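PDB 3IJ3: cytosol aminopeptidase from Coxiella burnetii, which probably removes amino-terminal residues from peptides as a metal-dependent aminopeptidase of the M17 family. Local coordinates for residues Leu153-Gln157 and Ala158-Arg162; Leu131-Gly134 and Leu135-Gln139; Asp122-Tyr125 and Tyr126-Leu130; Ala432-Leu435 and Gln436-Ser440; Pro49-Leu52 and Asp53-Asp56. One frame throughout, in Å; residues are numbered along the deposited sequence. Where two conformers were deposited one is given.

In the fold
Contacts 1, 2 and 3 form one neighbourhood of the amino-terminal domain. Contacts 3 and 2 occupy the start and the end of helix 123-135, and contact 1, where strand 151-154 passes into helix 157-178, touches both: Leu-153 packs on Phe-133, and His-159 and Pro-156 meet Glu-127 and Tyr-126. The mostly buried contact 2 relies on backbone bonds and apolar side chains, whereas the partly buried contacts 1 and 3 add arginine chemistry. Contact 5, about 25 Å from contact 3 between centres, is a surface turn rich in aspartate. Contact 4 lies across the chain's centre in the catalytic domain; it is buried, and a histidine bonds to carbonyls at its helix end and two phenylalanines pack alongside.

Contact 1. Residues Leu153-Gln157 and Ala158-Arg162; sequences LFLPQ and AHRKR. With SO4 (sulfate ion), chain H.
Leu-155 O is gripped twice by a single side chain: Arg-160 NH2 donates to Leu-155 O at 2.7 Å and Arg-160 NE to the same oxygen at 3.1 Å. The guanidinium comes side-on with the oxygen in its own plane, and turning the flat group would cost at least one of the two bonds. NH2 approaches in the carbonyl plane, while NE is tilted from it. Reaching back this far needs a fold in an otherwise extended arginine chain, supplied by the bend at chi3 (-63°). One face of the guanidinium then lies over the backbone of Gln-157, whose CA sits 3.6 Å above the plane of the Arg-160 group, and the Gln-157 amide stands almost perpendicular to it. Leucine suits position 155 because its CD2 methyl packs on the aliphatic part of the same arginine, 3.9 Å from Arg-160 CG.

These bonds lie at a beta-to-alpha junction, the passage from strand 151-154 into helix 157-178. Pro-156 O accepts from His-159 N at 3.0 Å as the first helical turn forms. The bond from Arg-160 N to Gln-157 O is weak; a water also donates to that oxygen and accepts from Lys-161 N. Across the junction His-159 edges against Pro-156 CB, and its ND1 is hydrogen-bonded to Glu-127 on helix 123-135.

Farther along, a sulfate, probably from the crystallisation liquor, places one oxygen, O4, over a face of the Arg-162 guanidinium and sits beside Lys-161 methylenes. Gln-290 also binds this anion, and Arg-162 NH2 forms a salt bridge with Glu-478.

Contact 2. Residues Leu131-Gly134 and Leu135-Gln139; sequences LAFG and LGSYQ
The ring of Phe-133 carries Ser-137 OG over one face, 3.8 Å from Phe-133 CE2, and the CD2 methyl of Leu-153 on the opposite face. Phenylalanine suits this buried place because its flat ring offers two faces for packing, one taken by a small hydroxyl and the other by a methyl from strand 151-154. Ser-137 owes its position to chi1 of -60°, which sets OG beside the residue's own backbone N and turns it back toward the helix. There it is hydrogen-bonded to Ser-105 OG and lies 3.0 Å from Phe-133 O, giving a buried carbonyl near the helix end a polar neighbour.

The backbone records how the helix finishes. Leu-135 N donates to Leu-131 O at 2.9 Å in a nearly straight bond (162°), and Gly-136 N donates to Ala-132 O at 3.0 Å. The next bond changes span: Ser-137 N goes back three residues to Gly-134 O, approaching from well above the carbonyl plane at 3.0 Å. A type I beta turn from Leu-135 to Tyr-138 then takes over.

On another side of the helix Leu-131 and Leu-135, one turn apart, meet through Leu-131 CG and Leu-135 CD1 at 4.1 Å, a branched apolar pair suited to packing against a second helix. That neighbour is helix 157-178: Leu-131 lies on Trp-166 and Leu-167, Leu-135 on Ile-170, and Tyr-171 OH bonds to Gly-134 O. Beyond the turn, Tyr-138 meets Tyr-171 edge-to-face and reaches Asp-175, while Phe-133 packs against helix 104-107.

Contact 3. Residues Asp122-Tyr125 and Tyr126-Leu130; sequences DDEY and YERAL
Glu-127 N to Asp-123 O (2.9 Å), Arg-128 N to Glu-124 O (3.0 Å) and Ala-129 N to Tyr-125 O (3.0 Å) are regular alpha-helical bonds, preceded by a weak one from Tyr-126 N to Asp-122 O at the helix mouth. Asp-122 is the N-cap: its OD2 accepts from Glu-124 N in one of two modelled conformers, the bond being less certain in the other. Aspartate suits this place, since its short carboxylate can bend over to a first-turn N-H that has no helical carbonyl partner four residues earlier.

One turn along, Glu-124 and Arg-128 form a salt bridge, OE2 to NE at 3.1 Å. The N-H points fairly straight at OE2 (159°), which accepts with its anti lone pair, although the carboxylate and guanidinium planes are steeply inclined. The glutamate bends at chi2 (61°) to bring its end round to the arginine, which stays extended from CG to NE. Tyr-125 runs alongside Arg-128, with CE1 over a face of the guanidinium and 3.7 Å from Arg-128 NH1; at 73° between planes, ring and guanidinium are not stacked.

On the buried side, Leu-130 CD1 lies 4.2 Å above the centre of the Tyr-126 ring, whose neighbours also include His-159 and Pro-156. This helix crosses between strands 111-114 and 151-154 in a beta-alpha-beta unit.

Glu-124 OE1 and Glu-127 OE2 come within 4.5 Å of each other; Arg-128 probably offsets part of that repulsion, as may the hydrogen bond of Glu-127 to His-159, and acidic groups at a helix start should also be favoured by the helix dipole.

Contact 4. Residues Ala432-Leu435 and Gln436-Ser440; sequences ALFL and QHFVS. With EDO (1,2-ethanediol), chain I.
Hydrogen bonds at the end of helix 427-436 gather round His-437. Its ND1 donates to Leu-433 O at 2.9 Å, bent to 140° at the hydrogen, and makes a weak second bond to Phe-434 O at 3.4 Å. The backbone His-437 N also reaches Phe-434 O, at 3.0 Å. Histidine suits the spot because chi1 of -75° sets the ring beside its own backbone N, from where ND1 can serve a carbonyl of the last turn. Gln-436 N keeps the helical bond to Ala-432 O, while Phe-438 N steps back three residues to Leu-435 O at 2.9 Å.

Here the helix gives way to a type I beta turn, Gln-436 to Val-439, on the way to strand 445-454 of the catalytic domain. Leu-435 is buried between that strand and helix 335-347, which directly follows the lithium ligand Glu-334.

The apolar part is an oblique aromatic pair. Phe-434 and Phe-438 have centroids 5.4 Å apart and planes at 41°, touching through Phe-434 CE2 and Phe-438 CE2 at 3.7 Å. Leu-435 O lies in plane at the edge of the Phe-438 ring.

Small molecules add further bonds. A water donates to both Leu-433 O and Gln-436 OE1, an oxygen that Gln-404 also binds. His-437 NE2 meets O2 of an ethanediol, probably from the crystallisation liquor, at 2.6 Å.

Contact 5. Residues Pro49-Leu52 and Asp53-Asp56; sequences PDWL and DTQD
Trp-51 and Gln-55 stack where a type I beta turn, Leu-52 to Gln-55, leads from helix 48-52 toward helix 57-66 in the amino-terminal domain. This is the tight half. The Gln-55 amide lies over the indole with planes only 9° apart, its CD 3.4 Å from Trp-51 CZ2, and Gln-55 CG makes a CH-pi contact 3.6 Å from the centroid of the Trp-51 six-membered ring. A bend at chi2 (-64°) lays the glutamine over that broad ring, which also packs on strands 38-43 and 85-91. Trp-51 O accepts twice from Thr-54: OG1 at 2.6 Å in the carbonyl plane, and N at 2.9 Å from above it. Threonine fits because its hydroxyl can fold back on the helix end.

The other side is looser and faces solvent. Asp-50 OD1 and Asp-53 OD2, like charges, stay 4.2 Å apart. Pro-49 O takes a longish bond from Asp-53 N at 3.3 Å, and a water joins the same carbonyl to Asp-53 OD1.

Back over the indole, Gln-55 NE2 donates almost straight (168°) to Thr-54 OG1 at 3.1 Å.

Contact 1. Residues Leu153-Gln157 and Ala158-Arg162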
# COMPACT_ATOMS: atom_id res chain seq x y z
N LEU A 153 7.72 -49.10 13.10
CA LEU A 153 9.10 -49.50 12.88
C LEU A 153 9.76 -50.02 14.13
O LEU A 153 9.65 -49.41 15.21
CB LEU A 153 9.91 -48.30 12.37
CG LEU A 153 11.31 -48.49 11.80
CD1 LEU A 153 11.26 -49.35 10.51
CD2 LEU A 153 11.94 -47.11 11.49
N PHE A 154 10.50 -51.12 13.99
CA PHE A 154 11.22 -51.65 15.09
C PHE A 154 12.35 -50.71 15.51
O PHE A 154 13.11 -50.22 14.65
CB PHE A 154 11.80 -53.02 14.75
CG PHE A 154 12.66 -53.57 15.84
CD1 PHE A 154 12.12 -53.84 17.08
CD2 PHE A 154 14.01 -53.81 15.64
CE1 PHE A 154 12.91 -54.35 18.11
CE2 PHE A 154 14.80 -54.31 16.66
CZ PHE A 154 14.24 -54.57 17.90
N LEU A 155 12.46 -50.45 16.82
CA LEU A 155 13.53 -49.61 17.36
C LEU A 155 14.45 -50.48 18.24
O LEU A 155 14.07 -50.84 19.36
CB LEU A 155 12.94 -48.45 18.16
CG LEU A 155 13.90 -47.47 18.83
CD1 LEU A 155 14.88 -46.88 17.87
CD2 LEU A 155 13.08 -46.34 19.52
N PRO A 156 15.66 -50.80 17.76
CA PRO A 156 16.59 -51.66 18.51
C PRO A 156 16.99 -51.04 19.86
O PRO A 156 17.11 -49.82 19.98
CB PRO A 156 17.82 -51.78 17.60
CG PRO A 156 17.39 -51.29 16.28
CD PRO A 156 16.23 -50.37 16.47
N GLN A 157 17.22 -51.90 20.84
CA GLN A 157 17.52 -51.47 22.20
C GLN A 157 18.74 -50.55 22.28
O GLN A 157 18.76 -49.58 23.07
CB GLN A 157 17.67 -52.71 23.10
CG GLN A 157 17.49 -52.43 24.60
CD GLN A 157 18.66 -51.70 25.20
OE1 GLN A 157 19.81 -51.98 24.86
NE2 GLN A 157 18.38 -50.78 26.13
N ALA A 158 19.73 -50.80 21.43
CA ALA A 158 20.97 -50.00 21.41
C ALA A 158 20.74 -48.53 21.07
O ALA A 158 21.52 -47.66 21.48
CB ALA A 158 21.98 -50.61 20.43
N HIS A 159 19.67 -48.24 20.35
CA HIS A 159 19.37 -46.88 19.92
C HIS A 159 18.09 -46.34 20.50
O HIS A 159 17.73 -45.19 20.24
CB HIS A 159 19.23 -46.86 18.39
CG HIS A 159 20.44 -47.38 17.69
ND1 HIS A 159 21.55 -46.59 17.47
CD2 HIS A 159 20.73 -48.60 17.19
CE1 HIS A 159 22.47 -47.31 16.84
NE2 HIS A 159 22.00 -48.53 16.67
N ARG A 160 17.43 -47.13 21.32
CA ARG A 160 16.10 -46.79 21.83
C ARG A 160 16.03 -45.52 22.66
O ARG A 160 15.16 -44.67 22.41
CB ARG A 160 15.54 -47.97 22.60
CG ARG A 160 14.07 -47.92 22.96
CD ARG A 160 13.66 -49.33 23.43
NE ARG A 160 13.81 -50.33 22.36
CZ ARG A 160 13.82 -51.66 22.54
NH1 ARG A 160 13.72 -52.16 23.77
NH2 ARG A 160 13.97 -52.50 21.50
N LYS A 161 16.94 -45.38 23.63
CA LYS A 161 16.93 -44.20 24.49
C LYS A 161 17.21 -42.91 23.70
O LYS A 161 16.50 -41.91 23.83
CB LYS A 161 17.95 -44.32 25.63
CG LYS A 161 17.84 -43.17 26.68
CD LYS A 161 19.00 -43.12 27.64
CE LYS A 161 18.72 -42.18 28.80
NZ LYS A 161 18.15 -40.87 28.42
N ARG A 162 18.27 -42.93 22.89
CA ARG A 162 18.63 -41.72 22.14
C ARG A 162 17.53 -41.32 21.16
O ARG A 162 17.19 -40.13 21.05
CB ARG A 162 19.91 -41.95 21.39
CG ARG A 162 20.47 -40.71 20.73
CD ARG A 162 21.08 -39.76 21.69
NE ARG A 162 22.22 -40.37 22.40
CZ ARG A 162 23.14 -39.69 23.07
NH1 ARG A 162 24.13 -40.33 23.68
NH2 ARG A 162 23.10 -38.36 23.11
S SO4 H . 22.14 -42.88 25.33
O1 SO4 H . 21.84 -44.26 24.92
O2 SO4 H . 22.29 -42.83 26.79
O3 SO4 H . 23.40 -42.46 24.73
O4 SO4 H . 21.06 -42.00 24.92
O HOH W 1 19.17 -47.16 24.21

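Contact 2. Residues Leu131-Gly134 and Leu135-Gln139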
# COMPACT_ATOMS: atom_id res chain seq x y z
N LEU A 131 15.04 -42.19 13.62
CA LEU A 131 14.41 -40.95 14.12
C LEU A 131 13.53 -40.27 13.04
O LEU A 131 12.38 -39.91 13.31
CB LEU A 131 15.49 -39.98 14.62
CG LEU A 131 14.99 -38.63 15.12
CD1 LEU A 131 14.05 -38.82 16.32
CD2 LEU A 131 16.19 -37.74 15.47
N ALA A 132 14.05 -40.17 11.81
CA ALA A 132 13.30 -39.55 10.70
C ALA A 132 11.97 -40.25 10.51
O ALA A 132 10.96 -39.58 10.28
CB ALA A 132 14.12 -39.58 9.40
N PHE A 133 11.96 -41.58 10.60
CA PHE A 133 10.70 -42.30 10.50
C PHE A 133 9.68 -41.78 11.51
O PHE A 133 8.50 -41.50 11.17
CB PHE A 133 10.89 -43.81 10.72
CG PHE A 133 9.60 -44.57 10.68
CD1 PHE A 133 9.08 -44.99 9.46
CD2 PHE A 133 8.88 -44.82 11.82
CE1 PHE A 133 7.87 -45.66 9.41
CE2 PHE A 133 7.68 -45.49 11.77
CZ PHE A 133 7.18 -45.90 10.57
N GLY A 134 10.12 -41.66 12.77
CA GLY A 134 9.27 -41.17 13.84
C GLY A 134 8.81 -39.73 13.60
O GLY A 134 7.64 -39.43 13.79
N LEU A 135 9.72 -38.87 13.16
CA LEU A 135 9.39 -37.46 12.89
C LEU A 135 8.33 -37.31 11.81
O LEU A 135 7.47 -36.41 11.89
CB LEU A 135 10.63 -36.66 12.54
CG LEU A 135 11.62 -36.52 13.70
CD1 LEU A 135 12.84 -35.72 13.28
CD2 LEU A 135 10.94 -35.88 14.93
N GLY A 136 8.36 -38.19 10.81
CA GLY A 136 7.37 -38.17 9.77
C GLY A 136 6.04 -38.79 10.15
O GLY A 136 5.09 -38.71 9.37
N SER A 137 5.97 -39.42 11.32
CA SER A 137 4.72 -40.02 11.83
C SER A 137 3.90 -39.04 12.69
O SER A 137 2.80 -39.36 13.17
CB SER A 137 5.04 -41.29 12.63
OG SER A 137 5.71 -42.23 11.81
N TYR A 138 4.45 -37.85 12.90
CA TYR A 138 3.81 -36.83 13.71
C TYR A 138 2.51 -36.27 13.13
O TYR A 138 2.44 -35.90 11.95
CB TYR A 138 4.80 -35.66 13.91
CG TYR A 138 4.26 -34.52 14.75
CD1 TYR A 138 4.37 -34.52 16.13
CD2 TYR A 138 3.65 -33.42 14.14
CE1 TYR A 138 3.86 -33.48 16.90
CE2 TYR A 138 3.15 -32.37 14.88
CZ TYR A 138 3.25 -32.39 16.27
OH TYR A 138 2.74 -31.32 16.99
N GLN A 139 1.50 -36.20 14.00
CA GLN A 139 0.21 -35.62 13.69
C GLN A 139 -0.26 -34.80 14.89
O GLN A 139 -0.32 -35.31 16.02
CB GLN A 139 -0.80 -36.73 13.38
CG GLN A 139 -0.49 -37.47 12.10
CD GLN A 139 -1.60 -38.43 11.71
OE1 GLN A 139 -1.85 -39.41 12.39
NE2 GLN A 139 -2.26 -38.15 10.60

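Contact 3. Residues Asp122-Tyr125 and Tyr126-Leu130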
# COMPACT_ATOMS: atom_id res chain seq x y z
N ASP A 122 27.36 -46.15 8.88
CA ASP A 122 27.69 -46.03 10.32
C ASP A 122 26.41 -46.06 11.20
O ASP A 122 25.33 -45.78 10.69
CB ASP A 122 28.47 -44.71 10.48
CG ASP A 122 29.01 -44.50 11.88
OD1 ASP A 122 30.23 -44.67 12.05
OD2 ASP A 122 28.23 -44.20 12.80
N ASP A 123 26.52 -46.40 12.50
CA ASP A 123 25.34 -46.42 13.38
C ASP A 123 24.65 -45.06 13.45
O ASP A 123 23.46 -44.97 13.77
CB ASP A 123 25.72 -46.85 14.80
CG ASP A 123 26.01 -48.34 14.91
OD1 ASP A 123 25.87 -49.07 13.91
OD2 ASP A 123 26.35 -48.79 16.03
N GLU A 124 25.40 -44.00 13.16
CA GLU A 124 24.87 -42.65 13.24
C GLU A 124 23.79 -42.45 12.17
O GLU A 124 22.73 -41.89 12.46
CB GLU A 124 25.97 -41.60 13.07
CG GLU A 124 25.46 -40.15 13.02
CD GLU A 124 24.73 -39.72 14.29
OE1 GLU A 124 25.03 -40.25 15.37
OE2 GLU A 124 23.86 -38.83 14.19
N TYR A 125 24.04 -42.93 10.96
CA TYR A 125 23.05 -42.78 9.88
C TYR A 125 21.85 -43.69 10.10
O TYR A 125 20.73 -43.35 9.74
CB TYR A 125 23.68 -42.99 8.51
CG TYR A 125 24.77 -41.98 8.25
CD1 TYR A 125 24.46 -40.65 8.04
CD2 TYR A 125 26.11 -42.37 8.19
CE1 TYR A 125 25.44 -39.72 7.81
CE2 TYR A 125 27.10 -41.44 7.97
CZ TYR A 125 26.76 -40.12 7.78
OH TYR A 125 27.75 -39.19 7.54
N TYR A 126 22.10 -44.85 10.70
CA TYR A 126 21.06 -45.81 11.05
C TYR A 126 20.12 -45.16 12.07
O TYR A 126 18.89 -45.20 11.93
CB TYR A 126 21.72 -47.06 11.61
CG TYR A 126 20.86 -48.19 12.07
CD1 TYR A 126 19.96 -48.80 11.22
CD2 TYR A 126 21.06 -48.76 13.32
CE1 TYR A 126 19.20 -49.90 11.64
CE2 TYR A 126 20.33 -49.86 13.74
CZ TYR A 126 19.40 -50.42 12.90
OH TYR A 126 18.68 -51.51 13.33
N GLU A 127 20.71 -44.53 13.07
CA GLU A 127 19.92 -43.85 14.11
C GLU A 127 19.13 -42.66 13.54
O GLU A 127 17.98 -42.44 13.92
CB GLU A 127 20.87 -43.45 15.24
CG GLU A 127 20.25 -42.83 16.44
CD GLU A 127 21.29 -42.67 17.55
OE1 GLU A 127 21.80 -43.70 18.04
OE2 GLU A 127 21.59 -41.52 17.90
N ARG A 128 19.74 -41.89 12.63
CA ARG A 128 19.01 -40.77 11.99
C ARG A 128 17.81 -41.26 11.17
O ARG A 128 16.78 -40.60 11.13
CB ARG A 128 19.92 -40.00 11.06
CG ARG A 128 20.96 -39.23 11.75
CD ARG A 128 21.78 -38.46 10.74
NE ARG A 128 22.94 -37.87 11.37
CZ ARG A 128 23.84 -37.14 10.73
NH1 ARG A 128 23.71 -36.90 9.42
NH2 ARG A 128 24.85 -36.66 11.41
N ALA A 129 17.97 -42.39 10.49
CA ALA A 129 16.88 -42.96 9.72
C ALA A 129 15.75 -43.39 10.67
O ALA A 129 14.58 -43.16 10.40
CB ALA A 129 17.37 -44.15 8.87
N LEU A 130 16.10 -44.05 11.78
CA LEU A 130 15.10 -44.46 12.75
C LEU A 130 14.32 -43.24 13.28
O LEU A 130 13.09 -43.26 13.41
CB LEU A 130 15.76 -45.20 13.93
CG LEU A 130 16.39 -46.56 13.63
CD1 LEU A 130 17.34 -46.99 14.77
CD2 LEU A 130 15.33 -47.62 13.38

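Contact 4. Residues Ala432-Leu435 and Gln436-Ser440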
# COMPACT_ATOMS: atom_id res chain seq x y z
N ALA A 432 20.47 -8.78 17.04
CA ALA A 432 21.58 -9.41 17.72
C ALA A 432 22.48 -8.36 18.35
O ALA A 432 22.96 -8.56 19.48
CB ALA A 432 22.38 -10.30 16.71
N LEU A 433 22.73 -7.25 17.65
CA LEU A 433 23.59 -6.17 18.21
C LEU A 433 22.90 -5.54 19.40
O LEU A 433 23.56 -5.09 20.34
CB LEU A 433 23.92 -5.04 17.22
CG LEU A 433 24.93 -5.23 16.13
CD1 LEU A 433 24.88 -4.01 15.17
CD2 LEU A 433 26.33 -5.48 16.69
N PHE A 434 21.58 -5.45 19.34
CA PHE A 434 20.82 -4.91 20.46
C PHE A 434 21.09 -5.78 21.72
O PHE A 434 21.49 -5.29 22.76
CB PHE A 434 19.32 -4.90 20.15
CG PHE A 434 18.49 -4.42 21.31
CD1 PHE A 434 18.20 -3.06 21.47
CD2 PHE A 434 18.03 -5.31 22.24
CE1 PHE A 434 17.44 -2.61 22.56
CE2 PHE A 434 17.27 -4.89 23.33
CZ PHE A 434 16.97 -3.53 23.50
N LEU A 435 20.89 -7.08 21.58
CA LEU A 435 21.09 -8.01 22.68
C LEU A 435 22.52 -7.99 23.22
O LEU A 435 22.73 -8.16 24.43
CB LEU A 435 20.69 -9.43 22.25
CG LEU A 435 19.18 -9.65 21.96
CD1 LEU A 435 18.98 -11.02 21.31
CD2 LEU A 435 18.39 -9.53 23.22
N GLN A 436 23.50 -7.77 22.35
CA GLN A 436 24.88 -7.74 22.75
C GLN A 436 25.14 -6.64 23.78
O GLN A 436 26.07 -6.75 24.56
CB GLN A 436 25.81 -7.56 21.55
CG GLN A 436 27.27 -7.67 21.90
CD GLN A 436 28.16 -7.61 20.69
OE1 GLN A 436 27.84 -6.95 19.68
NE2 GLN A 436 29.31 -8.27 20.78
N HIS A 437 24.34 -5.59 23.78
CA HIS A 437 24.51 -4.51 24.79
C HIS A 437 24.30 -5.03 26.20
O HIS A 437 24.75 -4.38 27.16
CB HIS A 437 23.54 -3.36 24.55
CG HIS A 437 23.92 -2.48 23.41
ND1 HIS A 437 23.73 -2.84 22.09
CD2 HIS A 437 24.47 -1.24 23.37
CE1 HIS A 437 24.14 -1.87 21.30
NE2 HIS A 437 24.60 -0.89 22.05
N PHE A 438 23.64 -6.18 26.33
CA PHE A 438 23.30 -6.78 27.65
C PHE A 438 24.19 -7.94 28.07
O PHE A 438 24.03 -8.50 29.17
CB PHE A 438 21.82 -7.16 27.65
CG PHE A 438 20.93 -5.97 27.41
CD1 PHE A 438 20.47 -5.21 28.49
CD2 PHE A 438 20.62 -5.54 26.11
CE1 PHE A 438 19.70 -4.07 28.29
CE2 PHE A 438 19.85 -4.39 25.91
CZ PHE A 438 19.39 -3.64 27.01
N VAL A 439 25.14 -8.28 27.21
CA VAL A 439 26.05 -9.40 27.49
C VAL A 439 27.52 -9.06 27.30
O VAL A 439 27.95 -8.72 26.20
CB VAL A 439 25.74 -10.59 26.54
CG1 VAL A 439 26.63 -11.80 26.91
CG2 VAL A 439 24.28 -10.99 26.61
N SER A 440 28.29 -9.17 28.38
CA SER A 440 29.73 -8.93 28.34
C SER A 440 30.43 -9.80 27.29
O SER A 440 30.10 -10.98 27.12
CB SER A 440 30.35 -9.28 29.69
OG SER A 440 31.76 -9.13 29.64
C1 EDO I . 24.12 3.41 20.13
O1 EDO I . 25.48 3.86 20.17
C2 EDO I . 24.03 1.96 20.58
O2 EDO I . 25.22 1.54 21.25
O HOH W 2 26.35 -4.45 20.12

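Contact 5. Residues Pro49-Leu52 and Asp53-Asp56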
# COMPACT_ATOMS: atom_id res chain seq x y z
N PRO A 49 20.19 -52.51 -10.51
CA PRO A 49 20.38 -53.62 -11.44
C PRO A 49 21.11 -54.81 -10.82
O PRO A 49 20.66 -55.95 -10.97
CB PRO A 49 21.21 -52.99 -12.57
CG PRO A 49 20.84 -51.57 -12.54
CD PRO A 49 20.66 -51.24 -11.09
N ASP A 50 22.22 -54.55 -10.13
CA ASP A 50 22.98 -55.60 -9.45
C ASP A 50 22.19 -56.24 -8.32
O ASP A 50 22.30 -57.44 -8.09
CB ASP A 50 24.29 -55.05 -8.87
CG ASP A 50 25.32 -54.74 -9.93
OD1 ASP A 50 25.20 -55.25 -11.06
OD2 ASP A 50 26.26 -53.99 -9.61
N TRP A 51 21.42 -55.44 -7.59
CA TRP A 51 20.61 -55.99 -6.52
C TRP A 51 19.57 -56.95 -7.10
O TRP A 51 19.39 -58.05 -6.58
CB TRP A 51 19.92 -54.90 -5.71
CG TRP A 51 19.11 -55.47 -4.62
CD1 TRP A 51 19.56 -55.94 -3.42
CD2 TRP A 51 17.69 -55.67 -4.61
NE1 TRP A 51 18.52 -56.41 -2.67
CE2 TRP A 51 17.36 -56.25 -3.38
CE3 TRP A 51 16.67 -55.40 -5.53
CZ2 TRP A 51 16.05 -56.58 -3.04
CZ3 TRP A 51 15.38 -55.74 -5.20
CH2 TRP A 51 15.08 -56.32 -3.96
N LEU A 52 18.89 -56.53 -8.16
CA LEU A 52 17.85 -57.37 -8.80
C LEU A 52 18.39 -58.73 -9.21
O LEU A 52 17.70 -59.73 -9.10
CB LEU A 52 17.23 -56.67 -10.01
CG LEU A 52 16.27 -55.53 -9.65
CD1 LEU A 52 16.00 -54.63 -10.86
CD2 LEU A 52 14.96 -56.09 -9.05
N ASP A 53 19.65 -58.76 -9.65
CA ASP A 53 20.28 -60.02 -10.04
C ASP A 53 20.37 -61.03 -8.90
O ASP A 53 20.53 -62.23 -9.16
CB ASP A 53 21.68 -59.77 -10.61
CG ASP A 53 21.65 -59.08 -11.96
OD1 ASP A 53 20.65 -59.24 -12.70
OD2 ASP A 53 22.64 -58.40 -12.30
N THR A 54 20.27 -60.57 -7.65
CA THR A 54 20.33 -61.45 -6.48
C THR A 54 18.95 -61.94 -6.05
O THR A 54 18.85 -62.76 -5.13
CB THR A 54 20.96 -60.74 -5.25
OG1 THR A 54 20.07 -59.73 -4.71
CG2 THR A 54 22.32 -60.11 -5.61
N GLN A 55 17.90 -61.45 -6.70
CA GLN A 55 16.53 -61.80 -6.33
C GLN A 55 15.92 -62.85 -7.23
O GLN A 55 16.44 -63.12 -8.31
CB GLN A 55 15.67 -60.53 -6.38
CG GLN A 55 16.20 -59.44 -5.46
CD GLN A 55 16.14 -59.85 -4.02
OE1 GLN A 55 15.06 -60.07 -3.48
NE2 GLN A 55 17.30 -59.93 -3.36
N ASP A 56 14.81 -63.43 -6.77
CA ASP A 56 14.13 -64.45 -7.56
C ASP A 56 13.39 -63.85 -8.77
O ASP A 56 13.27 -62.62 -8.91
CB ASP A 56 13.20 -65.34 -6.69
CG ASP A 56 12.02 -64.59 -6.09
OD1 ASP A 56 11.70 -63.46 -6.52
OD2 ASP A 56 11.37 -65.17 -5.18
O HOH W 3 19.00 -56.58 -13.22